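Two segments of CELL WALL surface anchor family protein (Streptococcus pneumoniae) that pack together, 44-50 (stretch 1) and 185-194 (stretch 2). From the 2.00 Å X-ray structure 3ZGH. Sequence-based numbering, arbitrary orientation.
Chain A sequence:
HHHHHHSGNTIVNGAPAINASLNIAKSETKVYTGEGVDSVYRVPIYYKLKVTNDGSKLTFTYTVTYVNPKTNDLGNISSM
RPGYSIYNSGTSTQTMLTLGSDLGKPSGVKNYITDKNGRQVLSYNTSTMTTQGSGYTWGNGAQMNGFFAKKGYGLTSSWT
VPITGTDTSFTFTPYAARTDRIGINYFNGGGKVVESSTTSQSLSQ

Stretch 1, residues 44-50: PIYYKLK
Stretch 2, residues 185-194: NYFNGGGKVV

A strand can bind an irregular loop largely through the side chains of one face, with its backbone oxygens adding to the contact, and this pair of segments is a compact example. Residues 44-50 form a continuous extended strand, phi near -130° and psi between 115° and 160° over most of its length, so alternate residues point the same way. Ile 45, Tyr 47 and Leu 49 direct CA-to-CB toward the second segment, while Lys 48 and Lys 50 stay out of reach.

The partner runs in the same general direction, with Tyr 186 nearest Ile 45 (CA to CA 7.6 Å) and Val 193 nearest Leu 49 (CA to CA 8.5 Å). It opens with a type I turn from Asn 185 to Asn 188, closed by Asn 188 N to Asn 185 O at 2.9 Å; Asn 185 OD1 also accepts from Phe 187 N at 2.9 Å. The chain then passes through Gly 189 at positive phi and two further glycines before becoming strand at Val 193.

Phe 187 (chi1 m) leaves its backbone sideways, yet its ring end reaches the strand. It lies between Ile 45 and Tyr 47: Phe 187 CE1 is 4.1 Å from Ile 45 CG2, and Phe 187 CZ is 3.7 Å from Tyr 46 O. Tyr 47 (chi1 75°, p) presents its ring edge to the Phe 187 face, Tyr 47 CD2 to Phe 187 CE1 3.8 Å, with planes at 89° and centroids 5.4 Å apart. Ile 45 (t, t) also packs CG2 against Tyr 186 CB at 3.9 Å.

Beyond this pair, the Tyr 47 ring extends to the glycine loop, where OH donates a weak hydrogen bond to Gly 191 O at 2.7 Å. Val 193 (t) fills the space between Tyr 47 and Leu 49 (t, p), its CG2 lying 3.7 Å from Tyr 47 OH and 4.1 Å from Leu 49 CD2. Some 394 Å² is buried in total.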

# COMPACT_ATOMS: atom_id res chain seq x y z
N PRO A 44 10.89 10.91 -7.40
CA PRO A 44 9.56 10.31 -7.29
C PRO A 44 9.55 9.10 -6.38
O PRO A 44 10.57 8.43 -6.24
CB PRO A 44 9.25 9.85 -8.73
CG PRO A 44 10.17 10.67 -9.61
CD PRO A 44 11.43 10.86 -8.77
N ILE A 45 8.41 8.83 -5.78
CA ILE A 45 8.19 7.57 -5.08
C ILE A 45 6.85 7.09 -5.62
O ILE A 45 6.01 7.92 -6.01
CB ILE A 45 8.19 7.79 -3.54
CG1 ILE A 45 8.10 6.45 -2.79
CG2 ILE A 45 7.05 8.71 -3.10
CD1 ILE A 45 8.42 6.61 -1.30
N TYR A 46 6.68 5.77 -5.69
CA TYR A 46 5.52 5.19 -6.34
C TYR A 46 4.77 4.25 -5.41
O TYR A 46 5.36 3.74 -4.42
CB TYR A 46 5.94 4.42 -7.59
CG TYR A 46 6.76 5.25 -8.55
CD1 TYR A 46 6.13 5.98 -9.55
CD2 TYR A 46 8.17 5.34 -8.45
CE1 TYR A 46 6.86 6.77 -10.45
CE2 TYR A 46 8.91 6.15 -9.35
CZ TYR A 46 8.23 6.84 -10.36
OH TYR A 46 8.91 7.64 -11.26
N TYR A 47 3.49 4.02 -5.72
CA TYR A 47 2.80 2.88 -5.12
C TYR A 47 2.11 2.06 -6.19
O TYR A 47 1.85 2.52 -7.34
CB TYR A 47 1.78 3.28 -4.06
CG TYR A 47 0.50 3.87 -4.64
CD1 TYR A 47 -0.56 3.04 -5.02
CD2 TYR A 47 0.38 5.24 -4.85
CE1 TYR A 47 -1.70 3.57 -5.60
CE2 TYR A 47 -0.77 5.78 -5.40
CZ TYR A 47 -1.81 4.93 -5.78
OH TYR A 47 -2.95 5.45 -6.34
N LYS A 48 1.85 0.81 -5.82
CA LYS A 48 1.03 -0.08 -6.59
C LYS A 48 0.01 -0.68 -5.62
O LYS A 48 0.36 -1.04 -4.48
CB LYS A 48 1.87 -1.16 -7.23
CG LYS A 48 1.05 -2.21 -8.00
CD LYS A 48 1.95 -3.35 -8.57
CE LYS A 48 2.78 -2.87 -9.74
NZ LYS A 48 3.66 -3.93 -10.36
N LEU A 49 -1.25 -0.76 -6.05
CA LEU A 49 -2.27 -1.44 -5.27
C LEU A 49 -2.94 -2.44 -6.21
O LEU A 49 -3.54 -2.05 -7.25
CB LEU A 49 -3.29 -0.44 -4.74
CG LEU A 49 -4.38 -1.11 -3.89
CD1 LEU A 49 -3.87 -1.47 -2.50
CD2 LEU A 49 -5.62 -0.21 -3.80
N LYS A 50 -2.80 -3.72 -5.89
CA LYS A 50 -3.45 -4.77 -6.64
C LYS A 50 -4.64 -5.25 -5.81
O LYS A 50 -4.48 -5.54 -4.62
CB LYS A 50 -2.46 -5.90 -6.88
CG LYS A 50 -3.05 -7.13 -7.62
CD LYS A 50 -1.94 -8.19 -7.80
CE LYS A 50 -2.50 -9.53 -8.28
NZ LYS A 50 -1.52 -10.67 -8.13
N ASN A 185 3.01 13.21 4.28
CA ASN A 185 2.76 12.13 3.33
C ASN A 185 3.31 12.52 1.97
O ASN A 185 2.88 13.53 1.38
CB ASN A 185 1.26 11.87 3.24
CG ASN A 185 0.92 10.75 2.30
OD1 ASN A 185 1.80 10.12 1.71
ND2 ASN A 185 -0.38 10.47 2.18
N TYR A 186 4.23 11.72 1.45
CA TYR A 186 4.85 11.96 0.15
C TYR A 186 3.86 11.88 -1.05
O TYR A 186 4.13 12.44 -2.11
CB TYR A 186 5.98 10.95 -0.06
CG TYR A 186 7.21 11.19 0.84
CD1 TYR A 186 7.45 12.42 1.42
CD2 TYR A 186 8.13 10.16 1.07
CE1 TYR A 186 8.57 12.63 2.20
CE2 TYR A 186 9.25 10.36 1.84
CZ TYR A 186 9.47 11.59 2.41
OH TYR A 186 10.60 11.81 3.19
N PHE A 187 2.74 11.18 -0.87
CA PHE A 187 1.68 11.13 -1.88
C PHE A 187 0.64 12.24 -1.71
O PHE A 187 -0.34 12.29 -2.46
CB PHE A 187 0.97 9.77 -1.81
CG PHE A 187 1.86 8.63 -2.11
CD1 PHE A 187 2.41 8.47 -3.38
CD2 PHE A 187 2.17 7.71 -1.11
CE1 PHE A 187 3.25 7.40 -3.66
CE2 PHE A 187 2.99 6.63 -1.39
CZ PHE A 187 3.56 6.48 -2.65
N ASN A 188 0.84 13.06 -0.69
CA ASN A 188 -0.01 14.22 -0.37
C ASN A 188 -1.51 14.07 -0.59
O ASN A 188 -2.13 14.93 -1.22
CB ASN A 188 0.46 15.45 -1.14
CG ASN A 188 -0.04 16.75 -0.51
OD1 ASN A 188 -0.61 16.74 0.59
ND2 ASN A 188 0.17 17.87 -1.20
N GLY A 189 -2.09 12.98 -0.06
CA GLY A 189 -3.51 12.70 -0.14
C GLY A 189 -4.12 12.62 -1.53
O GLY A 189 -5.34 12.50 -1.66
N GLY A 190 -3.28 12.65 -2.57
CA GLY A 190 -3.74 12.86 -3.94
C GLY A 190 -4.31 11.67 -4.70
O GLY A 190 -5.51 11.60 -4.96
N GLY A 191 -3.43 10.75 -5.08
CA GLY A 191 -3.81 9.58 -5.86
C GLY A 191 -4.65 8.55 -5.12
O GLY A 191 -4.28 7.36 -5.03
N LYS A 192 -5.80 8.97 -4.62
CA LYS A 192 -6.73 8.05 -3.95
C LYS A 192 -7.34 7.02 -4.92
O LYS A 192 -7.67 7.36 -6.04
CB LYS A 192 -7.83 8.86 -3.30
CG LYS A 192 -8.71 8.08 -2.39
CD LYS A 192 -9.48 9.01 -1.44
CE LYS A 192 -8.52 9.91 -0.67
NZ LYS A 192 -9.00 10.30 0.70
N VAL A 193 -7.46 5.76 -4.49
CA VAL A 193 -8.15 4.73 -5.28
C VAL A 193 -9.60 4.66 -4.79
O VAL A 193 -9.84 4.44 -3.59
CB VAL A 193 -7.50 3.35 -5.13
CG1 VAL A 193 -8.30 2.26 -5.89
CG2 VAL A 193 -6.00 3.42 -5.59
N VAL A 194 -10.53 4.88 -5.71
CA VAL A 194 -11.95 4.84 -5.41
C VAL A 194 -12.59 3.80 -6.30
O VAL A 194 -12.55 3.92 -7.53
CB VAL A 194 -12.59 6.20 -5.67
CG1 VAL A 194 -14.12 6.14 -5.45
CG2 VAL A 194 -11.98 7.25 -4.76